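Local coordinates for protein SAHS1 (Ramazzottius varieornatus, PDB 5XN9) that acts as a secreted, heat-soluble molecular shield under water-deficient conditions, built on a fatty-acid-binding-protein fold and probably able to bind lipid, at residues Ile25-Leu30 with Tyr123-Val128; His54-Pro59 with Asn65-Lys70; Glu74-His79 with Glu83-Tyr88; Glu98-Val101 with Lys106-His109. One frame throughout, in Å; residues are numbered along the deposited sequence.

Contact 1. Residues Ile25-Leu30 with Tyr123-Val128. With ACY (acetic acid), chain L.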
loop_
_atom_site.group_PDB
_atom_site.type_symbol
_atom_site.label_atom_id
_atom_site.label_comp_id
_atom_site.label_asym_id
_atom_site.label_seq_id
_atom_site.Cartn_x
_atom_site.Cartn_y
_atom_site.Cartn_z
ATOM N N ILE A 25 12.943 2.416 -1.187
ATOM C CA ILE A 25 13.070 1.659 -2.430
ATOM C C ILE A 25 14.443 1.005 -2.529
ATOM O O ILE A 25 14.560 -0.169 -2.902
ATOM C CB ILE A 25 12.762 2.560 -3.639
ATOM C CG1 ILE A 25 11.292 2.976 -3.626
ATOM C CG2 ILE A 25 13.097 1.856 -4.943
ATOM C CD1 ILE A 25 10.333 1.803 -3.666
ATOM N N SER A 26 15.502 1.748 -2.189
ATOM C CA SER A 26 16.846 1.179 -2.221
ATOM C C SER A 26 16.991 0.032 -1.228
ATOM O O SER A 26 17.642 -0.977 -1.525
ATOM C CB SER A 26 17.888 2.264 -1.947
ATOM O OG SER A 26 17.837 3.277 -2.936
ATOM N N ALA A 27 16.388 0.165 -0.043
ATOM C CA ALA A 27 16.489 -0.893 0.957
ATOM C C ALA A 27 15.753 -2.159 0.543
ATOM O O ALA A 27 16.071 -3.240 1.050
ATOM C CB ALA A 27 15.964 -0.404 2.304
ATOM N N LEU A 28 14.770 -2.050 -0.351
ATOM C CA LEU A 28 14.136 -3.227 -0.925
ATOM C C LEU A 28 14.984 -3.885 -2.005
ATOM O O LEU A 28 14.655 -4.997 -2.435
ATOM C CB LEU A 28 12.782 -2.856 -1.529
ATOM C CG LEU A 28 11.675 -2.446 -0.569
ATOM C CD1 LEU A 28 10.389 -2.175 -1.339
ATOM C CD2 LEU A 28 11.471 -3.535 0.473
ATOM N N GLY A 29 16.054 -3.232 -2.454
ATOM C CA GLY A 29 16.853 -3.739 -3.548
ATOM C C GLY A 29 16.332 -3.409 -4.928
ATOM O O GLY A 29 16.798 -4.006 -5.906
ATOM N N LEU A 30 15.363 -2.457 -5.043
ATOM C CA LEU A 30 14.750 -2.057 -6.303
ATOM C C LEU A 30 15.518 -0.890 -6.919
ATOM O O LEU A 30 16.011 -0.019 -6.196
ATOM C CB LEU A 30 13.300 -1.637 -6.080
ATOM C CG LEU A 30 12.346 -2.765 -5.683
ATOM C CD1 LEU A 30 10.946 -2.230 -5.446
ATOM C CD2 LEU A 30 12.339 -3.844 -6.753
ATOM N N TYR A 123 5.839 3.173 5.115
ATOM C CA TYR A 123 6.460 1.992 4.537
ATOM C C TYR A 123 7.702 1.726 5.363
ATOM O O TYR A 123 8.514 2.634 5.559
ATOM C CB TYR A 123 6.912 2.278 3.094
ATOM C CG TYR A 123 5.890 2.935 2.169
ATOM C CD1 TYR A 123 5.533 4.275 2.318
ATOM C CD2 TYR A 123 5.325 2.228 1.126
ATOM C CE1 TYR A 123 4.618 4.876 1.475
ATOM C CE2 TYR A 123 4.410 2.825 0.264
ATOM C CZ TYR A 123 4.060 4.150 0.444
ATOM O OH TYR A 123 3.152 4.751 -0.405
ATOM N N LYS A 124 7.859 0.504 5.854
ATOM C CA LYS A 124 9.033 0.182 6.656
ATOM C C LYS A 124 9.614 -1.145 6.209
ATOM O O LYS A 124 8.880 -2.114 5.995
ATOM C CB LYS A 124 8.714 0.074 8.143
ATOM C CG LYS A 124 8.439 1.371 8.868
ATOM C CD LYS A 124 8.220 1.076 10.347
ATOM C CE LYS A 124 7.833 2.311 11.141
ATOM N NZ LYS A 124 7.114 1.924 12.382
ATOM N N VAL A 125 10.939 -1.197 6.103
ATOM C CA VAL A 125 11.634 -2.461 5.912
ATOM C C VAL A 125 12.880 -2.417 6.792
ATOM O O VAL A 125 13.747 -1.558 6.605
ATOM C CB VAL A 125 11.967 -2.744 4.433
ATOM C CG1 VAL A 125 12.733 -1.582 3.787
ATOM C CG2 VAL A 125 12.693 -4.068 4.278
ATOM N N GLY A 126 12.943 -3.296 7.787
ATOM C CA GLY A 126 13.996 -3.172 8.783
ATOM C C GLY A 126 13.925 -1.816 9.454
ATOM O O GLY A 126 12.866 -1.386 9.928
ATOM N N ASP A 127 15.063 -1.118 9.506
ATOM C CA ASP A 127 15.157 0.174 10.181
ATOM C C ASP A 127 14.920 1.365 9.260
ATOM O O ASP A 127 15.219 2.500 9.649
ATOM C CB ASP A 127 16.516 0.331 10.878
ATOM C CG ASP A 127 17.685 0.396 9.900
ATOM O OD1 ASP A 127 17.553 -0.093 8.760
ATOM O OD2 ASP A 127 18.757 0.927 10.281
ATOM N N VAL A 128 14.391 1.145 8.060
ATOM C CA VAL A 128 14.224 2.202 7.068
ATOM C C VAL A 128 12.737 2.503 6.946
ATOM O O VAL A 128 11.939 1.605 6.640
ATOM C CB VAL A 128 14.820 1.796 5.712
ATOM C CG1 VAL A 128 14.536 2.862 4.667
ATOM C CG2 VAL A 128 16.320 1.554 5.840
HETATM C C ACY L . 2.658 2.893 -3.029
HETATM O O ACY L . 3.416 3.887 -2.969
HETATM O OXT ACY L . 1.954 2.495 -2.075
HETATM C CH3 ACY L . 2.581 2.134 -4.321
#
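A27, near the end of helix 21-27, and the following L28 meet V125 and V128 through apolar side-chain carbons; no hydrogen bond crosses. A27 CB approaches V125 CG1 at 3.7 Å, and V128 CG2, in one of its two conformers, lies at 4.1 Å from the same carbon. With V125 CG1 set between the backbone N and carbonyl carbon (chi1 53°), it reaches A27 CB, and L28 CD2 lies against both branches of V125, 4.0 Å from CG1 and from CG2.

Backbone bonds shape each partner. A Schellman motif follows the helix, with G29 at positive phi and G29 N bonded to S26 O at 2.9 Å. On the other segment, V125 and V128 close a type II' turn.

The polar interaction belongs to Y123, whose OH donates to acetic acid O at 2.7 Å, the bound acid lying at the ring edge; K121 and R132 also bond it. A phenylalanine here would probably leave the acid without its phenolic partner.

In the fold, the contact sets the helical lid of a fatty-acid-binding-protein barrel on the turn between strands 118-125 and 128-136. L28 also touches I108 of strand 106-114, while F21 meets the Y123 ring edge-to-face.

Contact 2. Residues His54-Pro59 with Asn65-Lys70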
loop_
_atom_site.group_PDB
_atom_site.type_symbol
_atom_site.label_atom_id
_atom_site.label_comp_id
_atom_site.label_asym_id
_atom_site.label_seq_id
_atom_site.Cartn_x
_atom_site.Cartn_y
_atom_site.Cartn_z
ATOM N N HIS A 54 -8.456 -4.050 -2.593
ATOM C CA HIS A 54 -7.489 -2.969 -2.523
ATOM C C HIS A 54 -6.863 -2.912 -3.905
ATOM O O HIS A 54 -6.111 -3.819 -4.293
ATOM C CB HIS A 54 -6.438 -3.253 -1.456
ATOM C CG HIS A 54 -5.368 -2.219 -1.391
ATOM N ND1 HIS A 54 -4.220 -2.384 -0.645
ATOM C CD2 HIS A 54 -5.278 -0.996 -1.966
ATOM C CE1 HIS A 54 -3.461 -1.312 -0.777
ATOM N NE2 HIS A 54 -4.079 -0.454 -1.570
ATOM N N GLN A 55 -7.201 -1.882 -4.674
ATOM C CA GLN A 55 -6.655 -1.720 -6.008
ATOM C C GLN A 55 -5.577 -0.651 -5.960
ATOM O O GLN A 55 -5.830 0.476 -5.518
ATOM C CB GLN A 55 -7.740 -1.326 -7.002
ATOM C CG GLN A 55 -7.241 -1.259 -8.427
ATOM C CD GLN A 55 -8.232 -0.571 -9.319
ATOM O OE1 GLN A 55 -8.283 0.658 -9.369
ATOM N NE2 GLN A 55 -9.048 -1.353 -10.010
ATOM N N ILE A 56 -4.376 -1.018 -6.386
ATOM C CA ILE A 56 -3.252 -0.099 -6.503
ATOM C C ILE A 56 -3.064 0.179 -7.985
ATOM O O ILE A 56 -3.062 -0.753 -8.798
ATOM C CB ILE A 56 -1.973 -0.713 -5.905
ATOM C CG1 ILE A 56 -2.183 -1.088 -4.430
ATOM C CG2 ILE A 56 -0.785 0.229 -6.084
ATOM C CD1 ILE A 56 -2.666 -2.523 -4.202
ATOM N N SER A 57 -2.925 1.448 -8.346
ATOM C CA SER A 57 -2.631 1.783 -9.731
ATOM C C SER A 57 -1.585 2.886 -9.819
ATOM O O SER A 57 -1.621 3.855 -9.057
ATOM C CB SER A 57 -3.889 2.180 -10.494
ATOM O OG SER A 57 -4.488 3.298 -9.892
ATOM N N VAL A 58 -0.652 2.722 -10.752
ATOM C CA VAL A 58 0.318 3.760 -11.090
ATOM C C VAL A 58 0.253 3.913 -12.604
ATOM O O VAL A 58 0.946 3.189 -13.334
ATOM C CB VAL A 58 1.739 3.418 -10.608
ATOM C CG1 VAL A 58 2.672 4.609 -10.857
ATOM C CG2 VAL A 58 1.734 3.030 -9.128
ATOM N N PRO A 59 -0.598 4.803 -13.117
ATOM C CA PRO A 59 -0.829 4.837 -14.570
ATOM C C PRO A 59 0.415 5.115 -15.402
ATOM O O PRO A 59 0.561 4.512 -16.475
ATOM C CB PRO A 59 -1.898 5.923 -14.724
ATOM C CG PRO A 59 -2.627 5.899 -13.406
ATOM C CD PRO A 59 -1.572 5.623 -12.376
ATOM N N ASN A 65 -3.070 -3.428 -9.867
ATOM C CA ASN A 65 -3.181 -4.702 -9.172
ATOM C C ASN A 65 -4.375 -4.636 -8.240
ATOM O O ASN A 65 -4.504 -3.684 -7.465
ATOM C CB ASN A 65 -1.911 -4.991 -8.359
ATOM C CG ASN A 65 -1.847 -6.426 -7.870
ATOM O OD1 ASN A 65 -2.612 -7.276 -8.318
ATOM N ND2 ASN A 65 -0.925 -6.704 -6.953
ATOM N N ASP A 66 -5.239 -5.641 -8.322
ATOM C CA ASP A 66 -6.416 -5.753 -7.467
ATOM C C ASP A 66 -6.125 -6.849 -6.448
ATOM O O ASP A 66 -5.994 -8.025 -6.810
ATOM C CB ASP A 66 -7.653 -6.082 -8.309
ATOM C CG ASP A 66 -8.951 -5.957 -7.526
ATOM O OD1 ASP A 66 -8.997 -6.399 -6.361
ATOM O OD2 ASP A 66 -9.933 -5.420 -8.079
ATOM N N VAL A 67 -5.997 -6.455 -5.190
ATOM C CA VAL A 67 -5.723 -7.363 -4.088
ATOM C C VAL A 67 -7.026 -7.633 -3.341
ATOM O O VAL A 67 -7.707 -6.701 -2.912
ATOM C CB VAL A 67 -4.674 -6.748 -3.144
ATOM C CG1 VAL A 67 -4.462 -7.632 -1.936
ATOM C CG2 VAL A 67 -3.362 -6.505 -3.890
ATOM N N ASN A 68 -7.364 -8.905 -3.194
ATOM C CA ASN A 68 -8.505 -9.352 -2.409
ATOM C C ASN A 68 -7.971 -9.710 -1.029
ATOM O O ASN A 68 -6.994 -10.460 -0.919
ATOM C CB ASN A 68 -9.089 -10.597 -3.091
ATOM C CG ASN A 68 -10.336 -11.161 -2.400
ATOM O OD1 ASN A 68 -10.452 -11.162 -1.177
ATOM N ND2 ASN A 68 -11.264 -11.675 -3.203
ATOM N N PHE A 69 -8.584 -9.160 0.021
ATOM C CA PHE A 69 -8.152 -9.509 1.365
ATOM C C PHE A 69 -9.323 -9.644 2.321
ATOM O O PHE A 69 -10.360 -8.994 2.164
ATOM C CB PHE A 69 -7.053 -8.582 1.922
ATOM C CG PHE A 69 -7.517 -7.213 2.349
ATOM C CD1 PHE A 69 -8.003 -6.993 3.627
ATOM C CD2 PHE A 69 -7.399 -6.134 1.493
ATOM C CE1 PHE A 69 -8.405 -5.727 4.033
ATOM C CE2 PHE A 69 -7.792 -4.860 1.890
ATOM C CZ PHE A 69 -8.284 -4.652 3.171
ATOM N N LYS A 70 -9.141 -10.516 3.304
ATOM C CA LYS A 70 -9.964 -10.543 4.502
ATOM C C LYS A 70 -9.086 -10.140 5.678
ATOM O O LYS A 70 -7.918 -10.548 5.766
ATOM C CB LYS A 70 -10.559 -11.936 4.740
ATOM C CG LYS A 70 -11.591 -12.343 3.695
ATOM C CD LYS A 70 -12.120 -13.761 3.924
ATOM C CE LYS A 70 -13.106 -14.181 2.841
ATOM N NZ LYS A 70 -13.695 -15.537 3.042
#
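H54 and V67 face each other as a hydrogen-bonded antiparallel pair, H54 N to V67 O and V67 N to H54 O both at 2.8 Å. I56 and N65 repeat the pattern, I56 N to N65 O and N65 N to I56 O both at 2.9 Å and nearly along the C=O axis. Between them Q55 and D66 form a non-hydrogen-bonded pair, where Q55 CA comes within 3.3 Å of N65 O in a CA-H...O contact.

Side chains extend this shell on the face carrying H54, I56 and V67. F69 CG lies between the backbone N and carbonyl carbon (chi1 75°), which brings the ring edge to H54 CB, 4.0 Å from CE2 and in the ring plane. In one of its two conformers, I56 lays CD1 over the centre of the imidazole face and 4.1 Å from V67 CG2.

In this hairpin of strands 51-58 and 63-69, the latter borders the gap which, as in fatty-acid-binding proteins, separates the fourth and fifth strands; N65 ND2 reaches T77 OG1 across it.

Farther out, both H54 imidazole nitrogens bond, fixing the ring's rotation: ND1 with Y88 OH, NE2 with H43 ND1. Y88 also stacks on F69; H43 and Y134 bind magnesium.

Contact 3. Residues Glu74-His79 with Glu83-Tyr88. With EDO (1,2-ethanediol), chain K.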
loop_
_atom_site.group_PDB
_atom_site.type_symbol
_atom_site.label_atom_id
_atom_site.label_comp_id
_atom_site.label_asym_id
_atom_site.label_seq_id
_atom_site.Cartn_x
_atom_site.Cartn_y
_atom_site.Cartn_z
ATOM N N GLU A 74 -4.273 -14.555 5.788
ATOM C CA GLU A 74 -3.193 -14.475 4.818
ATOM C C GLU A 74 -3.745 -14.492 3.399
ATOM O O GLU A 74 -4.776 -15.104 3.112
ATOM C CB GLU A 74 -2.247 -15.663 4.987
ATOM C CG GLU A 74 -1.668 -15.794 6.370
ATOM C CD GLU A 74 -0.876 -17.078 6.538
ATOM O OE1 GLU A 74 -0.963 -17.953 5.651
ATOM O OE2 GLU A 74 -0.168 -17.207 7.554
ATOM N N GLY A 75 -3.039 -13.801 2.508
ATOM C CA GLY A 75 -3.299 -13.907 1.091
ATOM C C GLY A 75 -1.994 -13.813 0.325
ATOM O O GLY A 75 -0.932 -13.568 0.903
ATOM N N THR A 76 -2.081 -14.040 -0.980
ATOM C CA THR A 76 -0.907 -13.971 -1.835
ATOM C C THR A 76 -1.215 -13.183 -3.095
ATOM O O THR A 76 -2.341 -13.187 -3.607
ATOM C CB THR A 76 -0.375 -15.355 -2.242
ATOM O OG1 THR A 76 -1.375 -16.046 -2.997
ATOM C CG2 THR A 76 0.001 -16.176 -1.016
ATOM N N THR A 77 -0.185 -12.516 -3.599
ATOM C CA THR A 77 -0.240 -11.861 -4.892
ATOM C C THR A 77 1.112 -12.052 -5.569
ATOM O O THR A 77 2.021 -12.687 -5.024
ATOM C CB THR A 77 -0.694 -10.397 -4.756
ATOM O OG1 THR A 77 -0.935 -9.831 -6.051
ATOM C CG2 THR A 77 0.340 -9.569 -4.035
ATOM N N GLN A 78 1.248 -11.525 -6.772
ATOM C CA GLN A 78 2.501 -11.617 -7.498
ATOM C C GLN A 78 2.831 -10.250 -8.066
ATOM O O GLN A 78 1.938 -9.485 -8.435
ATOM C CB GLN A 78 2.411 -12.631 -8.645
ATOM C CG GLN A 78 2.311 -14.076 -8.194
ATOM C CD GLN A 78 3.499 -14.905 -8.642
ATOM O OE1 GLN A 78 3.747 -15.055 -9.839
ATOM N NE2 GLN A 78 4.239 -15.448 -7.682
ATOM N N HIS A 79 4.120 -9.940 -8.107
ATOM C CA HIS A 79 4.623 -8.825 -8.897
ATOM C C HIS A 79 5.643 -9.389 -9.868
ATOM O O HIS A 79 6.657 -9.953 -9.442
ATOM C CB HIS A 79 5.250 -7.741 -8.024
ATOM C CG HIS A 79 5.656 -6.525 -8.793
ATOM N ND1 HIS A 79 6.914 -5.968 -8.703
ATOM C CD2 HIS A 79 4.972 -5.768 -9.685
ATOM C CE1 HIS A 79 6.984 -4.915 -9.497
ATOM N NE2 HIS A 79 5.820 -4.772 -10.105
ATOM N N GLU A 83 6.689 -13.656 -5.764
ATOM C CA GLU A 83 5.516 -13.936 -4.953
ATOM C C GLU A 83 5.531 -13.058 -3.711
ATOM O O GLU A 83 6.581 -12.839 -3.095
ATOM C CB GLU A 83 5.470 -15.406 -4.539
ATOM C CG GLU A 83 4.197 -15.782 -3.794
ATOM C CD GLU A 83 4.399 -16.953 -2.856
ATOM O OE1 GLU A 83 5.517 -17.095 -2.314
ATOM O OE2 GLU A 83 3.441 -17.731 -2.662
ATOM N N ILE A 84 4.355 -12.567 -3.333
ATOM C CA ILE A 84 4.202 -11.651 -2.215
ATOM C C ILE A 84 3.125 -12.226 -1.301
ATOM O O ILE A 84 1.991 -12.447 -1.743
ATOM C CB ILE A 84 3.796 -10.249 -2.703
ATOM C CG1 ILE A 84 4.784 -9.722 -3.751
ATOM C CG2 ILE A 84 3.639 -9.298 -1.538
ATOM C CD1 ILE A 84 6.198 -9.646 -3.272
ATOM N N LYS A 85 3.475 -12.486 -0.042
ATOM C CA LYS A 85 2.501 -12.898 0.959
ATOM C C LYS A 85 2.107 -11.685 1.787
ATOM O O LYS A 85 2.957 -10.864 2.136
ATOM C CB LYS A 85 3.084 -13.962 1.883
ATOM C CG LYS A 85 3.546 -15.228 1.197
ATOM C CD LYS A 85 3.949 -16.252 2.246
ATOM C CE LYS A 85 5.049 -17.176 1.758
ATOM N NZ LYS A 85 5.560 -18.053 2.851
ATOM N N TYR A 86 0.817 -11.555 2.090
ATOM C CA TYR A 86 0.368 -10.403 2.860
ATOM C C TYR A 86 -0.672 -10.826 3.890
ATOM O O TYR A 86 -1.368 -11.838 3.745
ATOM C CB TYR A 86 -0.222 -9.302 1.970
ATOM C CG TYR A 86 -1.377 -9.770 1.104
ATOM C CD1 TYR A 86 -2.672 -9.830 1.600
ATOM C CD2 TYR A 86 -1.164 -10.154 -0.214
ATOM C CE1 TYR A 86 -3.729 -10.276 0.802
ATOM C CE2 TYR A 86 -2.199 -10.590 -1.012
ATOM C CZ TYR A 86 -3.484 -10.651 -0.509
ATOM O OH TYR A 86 -4.519 -11.089 -1.315
ATOM N N LYS A 87 -0.802 -9.996 4.921
ATOM C CA LYS A 87 -1.920 -10.119 5.852
ATOM C C LYS A 87 -2.262 -8.720 6.329
ATOM O O LYS A 87 -1.402 -8.033 6.889
ATOM C CB LYS A 87 -1.588 -11.017 7.046
ATOM C CG LYS A 87 -2.777 -11.197 7.994
ATOM C CD LYS A 87 -2.388 -11.854 9.308
ATOM C CE LYS A 87 -1.830 -13.232 9.093
ATOM N NZ LYS A 87 -1.761 -13.978 10.381
ATOM N N TYR A 88 -3.500 -8.299 6.091
ATOM C CA TYR A 88 -3.974 -7.005 6.558
ATOM C C TYR A 88 -4.646 -7.183 7.909
ATOM O O TYR A 88 -5.430 -8.120 8.098
ATOM C CB TYR A 88 -5.017 -6.438 5.596
ATOM C CG TYR A 88 -4.497 -5.966 4.259
ATOM C CD1 TYR A 88 -4.216 -6.867 3.241
ATOM C CD2 TYR A 88 -4.347 -4.608 3.994
ATOM C CE1 TYR A 88 -3.767 -6.432 2.005
ATOM C CE2 TYR A 88 -3.900 -4.167 2.765
ATOM C CZ TYR A 88 -3.610 -5.084 1.779
ATOM O OH TYR A 88 -3.186 -4.639 0.549
HETATM C C1 EDO K . -0.244 -5.959 -1.669
HETATM O O1 EDO K . 1.096 -5.709 -2.107
HETATM C C2 EDO K . -0.268 -6.208 -0.164
HETATM O O2 EDO K . 0.016 -4.994 0.545
#
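Y86 carries its CG between the backbone N and carbonyl carbon (chi1 57°), a torsion that folds the ring back across the neighbouring strand and over G75. The G75 CA then stands 3.9 Å from the ring centroid, 23° off the normal, a CH-pi contact over the face. A CB on G75 would collide with Y86 CZ, so the pair exemplifies an aromatic ring covering a cross-strand glycine. Y86 CE2 also comes within 3.5 Å of T76 N.

T77 sets OG1 anti to its own N (chi1 -171°), which turns CG2 to I84 CB at 3.8 Å; the two side chains lie side by side, pointing the same way. On the other face Q78 bends at chi2 and rests its NE2 against E83 CB at 3.4 Å, their amide and carboxylate planes steeply inclined.

Backbone bonds, two to each, join the hydrogen-bonded pairs G75-Y86 and T77-I84 of this hairpin. Ethanediol C2 approaches Y86 CB at 3.8 Å, and its O2 makes a weak bond to Y88 OH at 3.2 Å.

Y86 OH donates to N68 O on strand 63-69. A leucine in its place would probably cover the G75 backbone less fully and leave the N68 carbonyl without its phenolic donor. The ring is thus amphipathic in its use: its carbon face shields a peptide while its hydroxyl links strands that do not pair directly.

Contact 4. Residues Glu98-Val101 with Lys106-His109. With ZN (zinc ion), chain D.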
loop_
_atom_site.group_PDB
_atom_site.type_symbol
_atom_site.label_atom_id
_atom_site.label_comp_id
_atom_site.label_asym_id
_atom_site.label_seq_id
_atom_site.Cartn_x
_atom_site.Cartn_y
_atom_site.Cartn_z
ATOM N N GLU A 98 1.156 -6.732 6.733
ATOM C CA GLU A 98 2.412 -7.441 6.951
ATOM C C GLU A 98 2.746 -8.185 5.663
ATOM O O GLU A 98 1.966 -9.032 5.219
ATOM C CB GLU A 98 2.227 -8.463 8.071
ATOM C CG GLU A 98 3.519 -9.124 8.510
ATOM C CD GLU A 98 4.324 -8.256 9.455
ATOM O OE1 GLU A 98 3.805 -7.217 9.917
ATOM O OE2 GLU A 98 5.479 -8.633 9.740
ATOM N N VAL A 99 3.883 -7.863 5.052
ATOM C CA VAL A 99 4.216 -8.361 3.721
ATOM C C VAL A 99 5.508 -9.172 3.781
ATOM O O VAL A 99 6.540 -8.671 4.242
ATOM C CB VAL A 99 4.330 -7.214 2.710
ATOM C CG1 VAL A 99 4.727 -7.760 1.367
ATOM C CG2 VAL A 99 3.001 -6.451 2.618
ATOM N N HIS A 100 5.458 -10.420 3.317
ATOM C CA HIS A 100 6.662 -11.233 3.155
ATOM C C HIS A 100 7.007 -11.285 1.681
ATOM O O HIS A 100 6.129 -11.536 0.853
ATOM C CB HIS A 100 6.447 -12.687 3.579
ATOM C CG HIS A 100 6.465 -12.933 5.054
ATOM N ND1 HIS A 100 5.368 -12.710 5.860
ATOM C CD2 HIS A 100 7.411 -13.487 5.854
ATOM C CE1 HIS A 100 5.650 -13.072 7.097
ATOM N NE2 HIS A 100 6.885 -13.547 7.123
ATOM N N VAL A 101 8.281 -11.090 1.364
ATOM C CA VAL A 101 8.788 -11.374 0.024
ATOM C C VAL A 101 9.821 -12.485 0.167
ATOM O O VAL A 101 11.023 -12.204 0.306
ATOM C CB VAL A 101 9.381 -10.121 -0.631
ATOM C CG1 VAL A 101 9.719 -10.415 -2.066
ATOM C CG2 VAL A 101 8.409 -8.947 -0.517
ATOM N N LYS A 106 12.739 -10.538 2.554
ATOM C CA LYS A 106 12.307 -9.227 3.018
ATOM C C LYS A 106 10.958 -9.327 3.718
ATOM O O LYS A 106 10.078 -10.103 3.314
ATOM C CB LYS A 106 12.219 -8.207 1.871
ATOM C CG LYS A 106 13.554 -7.820 1.223
ATOM C CD LYS A 106 14.368 -6.862 2.099
ATOM C CE LYS A 106 15.698 -6.474 1.449
ATOM N NZ LYS A 106 16.747 -7.492 1.704
ATOM N N VAL A 107 10.817 -8.539 4.781
ATOM C CA VAL A 107 9.551 -8.322 5.466
ATOM C C VAL A 107 9.271 -6.829 5.416
ATOM O O VAL A 107 10.130 -6.022 5.790
ATOM C CB VAL A 107 9.617 -8.817 6.925
ATOM C CG1 VAL A 107 8.313 -8.507 7.667
ATOM C CG2 VAL A 107 9.927 -10.299 6.955
ATOM N N ILE A 108 8.083 -6.462 4.940
ATOM C CA ILE A 108 7.698 -5.070 4.743
ATOM C C ILE A 108 6.472 -4.778 5.594
ATOM O O ILE A 108 5.544 -5.594 5.661
ATOM C CB ILE A 108 7.381 -4.786 3.260
ATOM C CG1 ILE A 108 8.579 -5.126 2.368
ATOM C CG2 ILE A 108 6.980 -3.333 3.059
ATOM C CD1 ILE A 108 8.254 -5.077 0.895
ATOM N N HIS A 109 6.485 -3.627 6.261
ATOM C CA HIS A 109 5.322 -3.114 6.974
ATOM C C HIS A 109 4.711 -1.981 6.168
ATOM O O HIS A 109 5.420 -1.056 5.755
ATOM C CB HIS A 109 5.725 -2.580 8.350
ATOM C CG HIS A 109 6.088 -3.647 9.329
ATOM N ND1 HIS A 109 6.636 -3.369 10.565
ATOM C CD2 HIS A 109 5.977 -4.995 9.260
ATOM C CE1 HIS A 109 6.855 -4.502 11.209
ATOM N NE2 HIS A 109 6.457 -5.502 10.443
HETATM ZN ZN ZN D . 6.269 -7.432 11.105
#
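E98 and H109, the latter in one of its two conformers, stand side by side as a non-hydrogen-bonded pair and grasp one zinc ion. From CB, on the sheet face shared by H100, V107 and H109, the glutamate first runs anti to the backbone N (chi1 -172°); at CG it bends (chi2 80°), which turns the carboxylate toward the histidine. OE1 approaches H109 CD2 at 3.2 Å and makes a second, longer contact to zinc at 2.7 Å, whereas OE2 passes V107 CG1 at 3.5 Å and is the shorter ligand at 2.0 Å. H109 NE2 also binds the metal at 2.0 Å, with carboxylate and imidazole planes 53° apart.

Beneath, the reverse face of this hairpin between strands 94-101 and 106-114 carries V99, V101 and I108: V99 CB meets I108 CB at 3.9 Å, and V101 CG2 meets I108 CD1. I84 of strand 82-91 continues this patch. Backbone bonds join V99 with I108 and V101 with K106, K106 N to V101 O being the longest.

Although OE1 and NE2 are close, they share no hydrogen, since NE2 spends its lone pair on zinc. The metal thus replaces a direct bond and would probably favour the ionised carboxylate.

Overall arrangement
From the N terminus, the chain enters contact 1 at helix 21-27 and returns to it at strand 118-125; this long closure encloses the other three contacts, which follow in series without crossing. Contact 2 closes the short hairpin of strands 51-58 and 63-69, contact 3 that of 75-79 and 82-91, and contact 4 that of 94-101 and 106-114. Adjacent strands join contact 3 to contact 4 and contact 4 to contact 1, whereas contacts 2 and 3 meet through side chains of strand 82-91 and residues of 51-58 and 63-69, across the gap. Contacts 1 and 2 lie on opposite sides of the chain's centre, and together the four tie the helical lid to much of the barrel.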